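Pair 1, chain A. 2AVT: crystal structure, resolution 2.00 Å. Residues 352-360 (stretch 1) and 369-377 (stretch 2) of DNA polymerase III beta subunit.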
# COMPACT_ATOMS: atom_id res chain seq x y z
N SER A 352 -15.06 1.47 -39.60
CA SER A 352 -16.48 1.74 -39.34
C SER A 352 -16.78 1.73 -37.84
O SER A 352 -15.97 1.26 -37.03
CB SER A 352 -17.36 0.70 -40.03
OG SER A 352 -17.55 -0.44 -39.19
N PRO A 353 -17.96 2.23 -37.44
CA PRO A 353 -18.35 2.27 -36.03
C PRO A 353 -18.28 0.90 -35.35
O PRO A 353 -18.11 0.82 -34.14
CB PRO A 353 -19.78 2.81 -36.09
CG PRO A 353 -19.73 3.73 -37.28
CD PRO A 353 -18.96 2.90 -38.28
N VAL A 354 -18.41 -0.17 -36.14
CA VAL A 354 -18.38 -1.52 -35.59
C VAL A 354 -17.11 -2.30 -35.93
O VAL A 354 -17.06 -3.52 -35.80
CB VAL A 354 -19.62 -2.32 -36.06
CG1 VAL A 354 -19.65 -3.68 -35.39
CG2 VAL A 354 -20.89 -1.56 -35.75
N ARG A 355 -16.07 -1.60 -36.37
CA ARG A 355 -14.82 -2.29 -36.70
C ARG A 355 -13.71 -1.90 -35.74
O ARG A 355 -13.67 -0.78 -35.22
CB ARG A 355 -14.38 -1.98 -38.14
CG ARG A 355 -15.32 -2.51 -39.22
CD ARG A 355 -15.72 -3.96 -38.93
NE ARG A 355 -16.55 -4.51 -39.99
CZ ARG A 355 -16.09 -4.93 -41.17
NH1 ARG A 355 -14.79 -4.87 -41.43
NH2 ARG A 355 -16.92 -5.41 -42.08
N PRO A 356 -12.80 -2.83 -35.47
CA PRO A 356 -11.69 -2.54 -34.56
C PRO A 356 -10.83 -1.39 -35.07
O PRO A 356 -10.51 -1.34 -36.26
CB PRO A 356 -10.93 -3.86 -34.53
CG PRO A 356 -12.02 -4.87 -34.70
CD PRO A 356 -12.86 -4.26 -35.80
N PHE A 357 -10.48 -0.46 -34.19
CA PHE A 357 -9.63 0.66 -34.56
C PHE A 357 -8.24 0.43 -33.99
O PHE A 357 -8.09 -0.05 -32.87
CB PHE A 357 -10.23 1.99 -34.05
CG PHE A 357 -10.42 2.06 -32.56
CD1 PHE A 357 -11.55 1.53 -31.97
CD2 PHE A 357 -9.48 2.70 -31.76
CE1 PHE A 357 -11.76 1.65 -30.60
CE2 PHE A 357 -9.68 2.82 -30.40
CZ PHE A 357 -10.82 2.29 -29.82
N THR A 358 -7.22 0.75 -34.79
CA THR A 358 -5.83 0.53 -34.38
C THR A 358 -5.12 1.76 -33.84
O THR A 358 -5.45 2.90 -34.18
CB THR A 358 -4.98 0.01 -35.56
OG1 THR A 358 -4.91 1.02 -36.57
CG2 THR A 358 -5.59 -1.26 -36.13
N LEU A 359 -4.11 1.50 -33.02
CA LEU A 359 -3.32 2.56 -32.41
C LEU A 359 -1.85 2.20 -32.61
O LEU A 359 -1.45 1.05 -32.47
CB LEU A 359 -3.62 2.66 -30.91
CG LEU A 359 -5.06 2.55 -30.38
CD1 LEU A 359 -5.94 3.54 -31.10
CD2 LEU A 359 -5.59 1.14 -30.58
N THR A 360 -1.04 3.20 -32.97
CA THR A 360 0.39 2.98 -33.16
C THR A 360 1.10 4.22 -32.66
O THR A 360 0.58 5.33 -32.74
CB THR A 360 0.76 2.75 -34.67
OG1 THR A 360 0.41 3.90 -35.44
CG2 THR A 360 0.03 1.54 -35.22
N ILE A 369 1.64 -2.27 -32.81
CA ILE A 369 0.25 -2.07 -33.19
C ILE A 369 -0.70 -2.64 -32.14
O ILE A 369 -0.51 -3.76 -31.68
CB ILE A 369 -0.06 -2.76 -34.52
CG1 ILE A 369 0.75 -2.12 -35.65
CG2 ILE A 369 -1.56 -2.69 -34.79
CD1 ILE A 369 0.67 -2.88 -36.97
N GLN A 370 -1.70 -1.86 -31.76
CA GLN A 370 -2.71 -2.30 -30.81
C GLN A 370 -4.07 -2.20 -31.48
O GLN A 370 -4.31 -1.27 -32.25
CB GLN A 370 -2.68 -1.44 -29.54
CG GLN A 370 -1.38 -1.57 -28.74
CD GLN A 370 -1.40 -0.74 -27.48
OE1 GLN A 370 -1.97 -1.15 -26.46
NE2 GLN A 370 -0.81 0.44 -27.54
N LEU A 371 -4.94 -3.16 -31.19
CA LEU A 371 -6.27 -3.23 -31.78
C LEU A 371 -7.34 -3.23 -30.68
O LEU A 371 -7.24 -3.98 -29.71
CB LEU A 371 -6.35 -4.53 -32.60
CG LEU A 371 -7.36 -4.74 -33.74
CD1 LEU A 371 -7.04 -3.82 -34.90
CD2 LEU A 371 -7.30 -6.20 -34.21
N ILE A 372 -8.36 -2.38 -30.83
CA ILE A 372 -9.44 -2.29 -29.85
C ILE A 372 -10.80 -2.43 -30.52
O ILE A 372 -11.14 -1.66 -31.43
CB ILE A 372 -9.43 -0.95 -29.11
CG1 ILE A 372 -8.19 -0.84 -28.22
CG2 ILE A 372 -10.70 -0.81 -28.27
CD1 ILE A 372 -8.06 0.51 -27.53
N THR A 373 -11.59 -3.40 -30.06
CA THR A 373 -12.92 -3.62 -30.62
C THR A 373 -13.91 -2.65 -29.98
O THR A 373 -13.97 -2.52 -28.76
CB THR A 373 -13.38 -5.05 -30.37
OG1 THR A 373 -12.48 -5.95 -31.03
CG2 THR A 373 -14.79 -5.25 -30.90
N PRO A 374 -14.70 -1.96 -30.81
CA PRO A 374 -15.70 -1.00 -30.35
C PRO A 374 -17.01 -1.64 -29.92
O PRO A 374 -17.19 -2.86 -30.02
CB PRO A 374 -15.87 -0.09 -31.56
CG PRO A 374 -15.75 -1.06 -32.69
CD PRO A 374 -14.59 -1.95 -32.28
N VAL A 375 -17.94 -0.81 -29.45
CA VAL A 375 -19.24 -1.28 -29.00
C VAL A 375 -20.35 -0.76 -29.91
O VAL A 375 -20.48 0.46 -30.10
CB VAL A 375 -19.51 -0.82 -27.54
CG1 VAL A 375 -20.89 -1.28 -27.09
CG2 VAL A 375 -18.44 -1.37 -26.61
N ARG A 376 -21.14 -1.66 -30.48
CA ARG A 376 -22.24 -1.25 -31.35
C ARG A 376 -23.26 -0.49 -30.51
O ARG A 376 -24.00 -1.09 -29.74
CB ARG A 376 -22.91 -2.47 -31.99
CG ARG A 376 -21.99 -3.30 -32.86
CD ARG A 376 -22.75 -4.35 -33.66
NE ARG A 376 -23.73 -3.75 -34.56
CZ ARG A 376 -24.35 -4.41 -35.54
NH1 ARG A 376 -24.09 -5.69 -35.74
NH2 ARG A 376 -25.22 -3.78 -36.32
N THR A 377 -23.28 0.83 -30.66
CA THR A 377 -24.20 1.68 -29.91
C THR A 377 -25.64 1.43 -30.35
O THR A 377 -26.26 0.46 -29.93
CB THR A 377 -23.83 3.16 -30.12
O HOH W 1 -19.44 1.93 -32.19
O HOH W 2 0.24 0.69 -30.24

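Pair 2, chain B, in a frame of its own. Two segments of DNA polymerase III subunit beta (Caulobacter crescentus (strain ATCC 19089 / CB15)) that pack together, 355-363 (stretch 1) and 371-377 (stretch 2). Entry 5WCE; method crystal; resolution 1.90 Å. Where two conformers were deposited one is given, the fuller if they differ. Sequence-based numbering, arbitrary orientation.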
# COMPACT_ATOMS: atom_id res chain seq x y z
N ASP B 355 -6.42 -31.47 -25.95
CA ASP B 355 -5.72 -30.83 -27.08
C ASP B 355 -5.42 -29.39 -26.68
O ASP B 355 -5.89 -28.93 -25.61
CB ASP B 355 -6.54 -30.95 -28.37
CG ASP B 355 -7.88 -30.35 -28.25
OD1 ASP B 355 -8.00 -29.12 -28.31
OD2 ASP B 355 -8.85 -31.13 -28.08
N PRO B 356 -4.63 -28.66 -27.51
CA PRO B 356 -4.29 -27.29 -27.12
C PRO B 356 -5.45 -26.30 -27.09
O PRO B 356 -5.27 -25.21 -26.60
CB PRO B 356 -3.27 -26.87 -28.20
CG PRO B 356 -2.61 -28.16 -28.56
CD PRO B 356 -3.73 -29.15 -28.60
N ALA B 357 -6.60 -26.65 -27.69
CA ALA B 357 -7.78 -25.78 -27.74
C ALA B 357 -8.75 -26.09 -26.58
O ALA B 357 -9.73 -25.36 -26.41
CB ALA B 357 -8.49 -25.93 -29.07
N SER B 358 -8.47 -27.12 -25.79
CA SER B 358 -9.41 -27.59 -24.78
C SER B 358 -9.06 -27.12 -23.37
O SER B 358 -7.91 -26.94 -23.03
CB SER B 358 -9.44 -29.13 -24.82
OG SER B 358 -9.94 -29.52 -26.10
N PRO B 359 -10.09 -27.01 -22.51
CA PRO B 359 -9.81 -26.72 -21.10
C PRO B 359 -8.85 -27.72 -20.46
O PRO B 359 -8.94 -28.92 -20.74
CB PRO B 359 -11.21 -26.82 -20.43
CG PRO B 359 -12.16 -26.57 -21.55
CD PRO B 359 -11.53 -27.20 -22.76
N THR B 360 -8.03 -27.23 -19.52
CA THR B 360 -7.06 -28.00 -18.84
C THR B 360 -7.46 -28.09 -17.37
O THR B 360 -7.82 -27.11 -16.80
CB THR B 360 -5.67 -27.32 -18.99
OG1 THR B 360 -5.29 -27.34 -20.37
CG2 THR B 360 -4.63 -28.01 -18.24
N LEU B 361 -7.35 -29.28 -16.79
CA LEU B 361 -7.68 -29.53 -15.38
C LEU B 361 -6.39 -29.51 -14.60
O LEU B 361 -5.37 -30.07 -15.05
CB LEU B 361 -8.33 -30.91 -15.22
CG LEU B 361 -8.86 -31.30 -13.86
CD1 LEU B 361 -10.02 -30.38 -13.56
CD2 LEU B 361 -9.37 -32.74 -13.81
N VAL B 362 -6.40 -28.87 -13.44
CA VAL B 362 -5.29 -28.96 -12.51
C VAL B 362 -5.85 -29.51 -11.21
O VAL B 362 -6.89 -29.01 -10.68
CB VAL B 362 -4.65 -27.59 -12.25
CG1 VAL B 362 -3.39 -27.74 -11.42
CG2 VAL B 362 -4.35 -26.90 -13.58
N VAL B 363 -5.22 -30.56 -10.71
CA VAL B 363 -5.63 -31.19 -9.47
C VAL B 363 -4.49 -31.15 -8.47
O VAL B 363 -3.32 -31.07 -8.83
CB VAL B 363 -6.21 -32.60 -9.62
CG1 VAL B 363 -7.50 -32.62 -10.46
CG2 VAL B 363 -5.24 -33.56 -10.15
N LYS B 371 -10.72 -28.49 -7.55
CA LYS B 371 -10.42 -28.62 -8.98
C LYS B 371 -10.19 -27.24 -9.53
O LYS B 371 -10.95 -26.29 -9.24
CB LYS B 371 -11.55 -29.34 -9.75
CG LYS B 371 -11.74 -30.78 -9.34
CD LYS B 371 -12.89 -31.44 -10.13
CE LYS B 371 -13.18 -32.89 -9.75
NZ LYS B 371 -14.12 -33.02 -8.60
N TYR B 372 -9.16 -27.10 -10.40
CA TYR B 372 -8.97 -25.86 -11.15
C TYR B 372 -8.99 -26.14 -12.67
O TYR B 372 -8.54 -27.20 -13.14
CB TYR B 372 -7.69 -25.16 -10.77
CG TYR B 372 -7.71 -24.85 -9.30
CD1 TYR B 372 -8.41 -23.75 -8.82
CD2 TYR B 372 -7.11 -25.71 -8.39
CE1 TYR B 372 -8.48 -23.52 -7.44
CE2 TYR B 372 -7.23 -25.49 -7.02
CZ TYR B 372 -7.92 -24.36 -6.59
OH TYR B 372 -8.03 -24.09 -5.21
N VAL B 373 -9.59 -25.21 -13.39
CA VAL B 373 -9.69 -25.28 -14.83
C VAL B 373 -9.04 -23.99 -15.39
O VAL B 373 -9.37 -22.84 -14.95
CB VAL B 373 -11.13 -25.43 -15.36
CG1 VAL B 373 -11.12 -25.66 -16.86
CG2 VAL B 373 -11.85 -26.59 -14.69
N LEU B 374 -8.11 -24.21 -16.31
CA LEU B 374 -7.48 -23.15 -17.12
C LEU B 374 -7.90 -23.30 -18.56
O LEU B 374 -7.91 -24.41 -19.09
CB LEU B 374 -5.96 -23.24 -17.06
CG LEU B 374 -5.37 -22.98 -15.67
CD1 LEU B 374 -3.93 -23.50 -15.58
CD2 LEU B 374 -5.50 -21.53 -15.31
N MET B 375 -8.23 -22.14 -19.16
CA MET B 375 -8.65 -22.09 -20.54
C MET B 375 -7.44 -21.66 -21.38
O MET B 375 -6.78 -20.68 -21.08
CB MET B 375 -9.81 -21.14 -20.68
CG MET B 375 -10.98 -21.51 -19.73
SD MET B 375 -11.58 -23.18 -20.02
CE MET B 375 -12.21 -22.90 -21.67
N PRO B 376 -7.14 -22.41 -22.43
CA PRO B 376 -5.95 -22.04 -23.19
C PRO B 376 -6.19 -20.90 -24.14
O PRO B 376 -7.33 -20.53 -24.43
CB PRO B 376 -5.60 -23.33 -23.93
CG PRO B 376 -6.93 -23.92 -24.24
CD PRO B 376 -7.77 -23.62 -23.00
N LEU B 377 -5.10 -20.28 -24.57
CA LEU B 377 -5.18 -19.19 -25.49
C LEU B 377 -4.03 -19.31 -26.47
O LEU B 377 -3.11 -20.11 -26.29
CB LEU B 377 -5.23 -17.86 -24.78
CG LEU B 377 -4.25 -17.64 -23.59
CD1 LEU B 377 -2.88 -17.70 -24.12
CD2 LEU B 377 -4.45 -16.35 -22.84
O HOH W 3 -2.96 -22.91 -26.81

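A recurring lesson of protein architecture is that the backbone sets a packing problem while the side chains supply local answers, and two antiparallel strand pairs preceded by a proline-containing turn illustrate it well. Pair 1 and pair 2 superpose with an RMSD of 0.4 Å over 14 central residues, and their strands run at 152° and 150° to each other. In each, a type I turn, Ser352(A) to Arg355(A) or Asp355(B) to Ser358(B), leads through a proline into the first strand.

The ladder is the same in both. In pair 1, Phe357(A) N donates to Ile372(A) O at 3.1 Å and Leu359(A) N to Gln370(A) O at 2.9 Å, with Ile372(A) N and Gln370(A) N returning the bonds. In pair 2, Thr360(B) exchanges such bonds with Leu374(B), and Val362(B) with Tyr372(B); the shortest, from Val362(B) N to Tyr372(B) O, measures 2.7 Å. Between these rungs sit the non-hydrogen-bonded pairs Thr358(A)–Leu371(A) and Leu361(B)–Val373(B).

The turn shows two answers at one position. Ser352(A) matches Asp355(B), and each side chain accepts a bond from the backbone two residues on: Val354(A) N to Ser352(A) OG at 3.2 Å, Ala357(B) N to Asp355(B) OD1 at 2.9 Å. The carboxylate has a second oxygen, and Ser358(B) OG donates to Asp355(B) OD2 at 2.8 Å.

Further along the second stretch, Pro374(A) and Pro376(B) coincide closely and point toward the turn. Each ring, with the same C-gamma endo pucker, lies against a turn carbonyl: Pro353(A) O is 3.3 Å from Pro374(A) CG, and Pro356(B) O is 3.2 Å from Pro376(B) CG. That same carbonyl accepts a bond from a water that also donates to Val375(A) O in pair 1 and to Leu377(B) O in pair 2.

The face bearing the hydrogen-bonded pairs diverges most at Phe357(A), matched by Thr360(B). The aromatic ring reaches back over its partner, so that Ile372(A) CB lies 3.9 Å from the ring centroid, over the face. Thr360(B) has no ring to offer Leu374(B). Both pairs keep the contact with the next residue on this face: Val362(B) CG2 to Leu374(B) CD1 at 4.0 Å, and Leu359(A) CD2 to Ile372(A) CD1, also at 4.0 Å. At the neighbouring position Gln370(A) matches Tyr372(B); in both, the CB packs on the cross-strand neighbour, Gln370(A) CB 4.0 Å from Leu359(A) CD2 and Tyr372(B) CB 4.2 Å from Val362(B) CB; in pair 1 a water also joins Gln370(A) NE2 to Leu359(A) O.

On the other face, bulk is distributed differently across the strands. Pair 1 sets the smaller Thr358(A) against the larger Leu371(A), with Thr358(A) CG2 and Leu371(A) CD1 3.2 Å apart; pair 2 has the sizes the other way round, and Leu361(B) CD1 lies 4.4 Å from Val373(B) CG2. The matched prolines close both arrangements at 3.8 Å, Pro356(A) CB against Leu371(A) CG and Pro359(B) CB against Val373(B) CG1. A shared frame thus accommodates quite different distributions of side-chain volume.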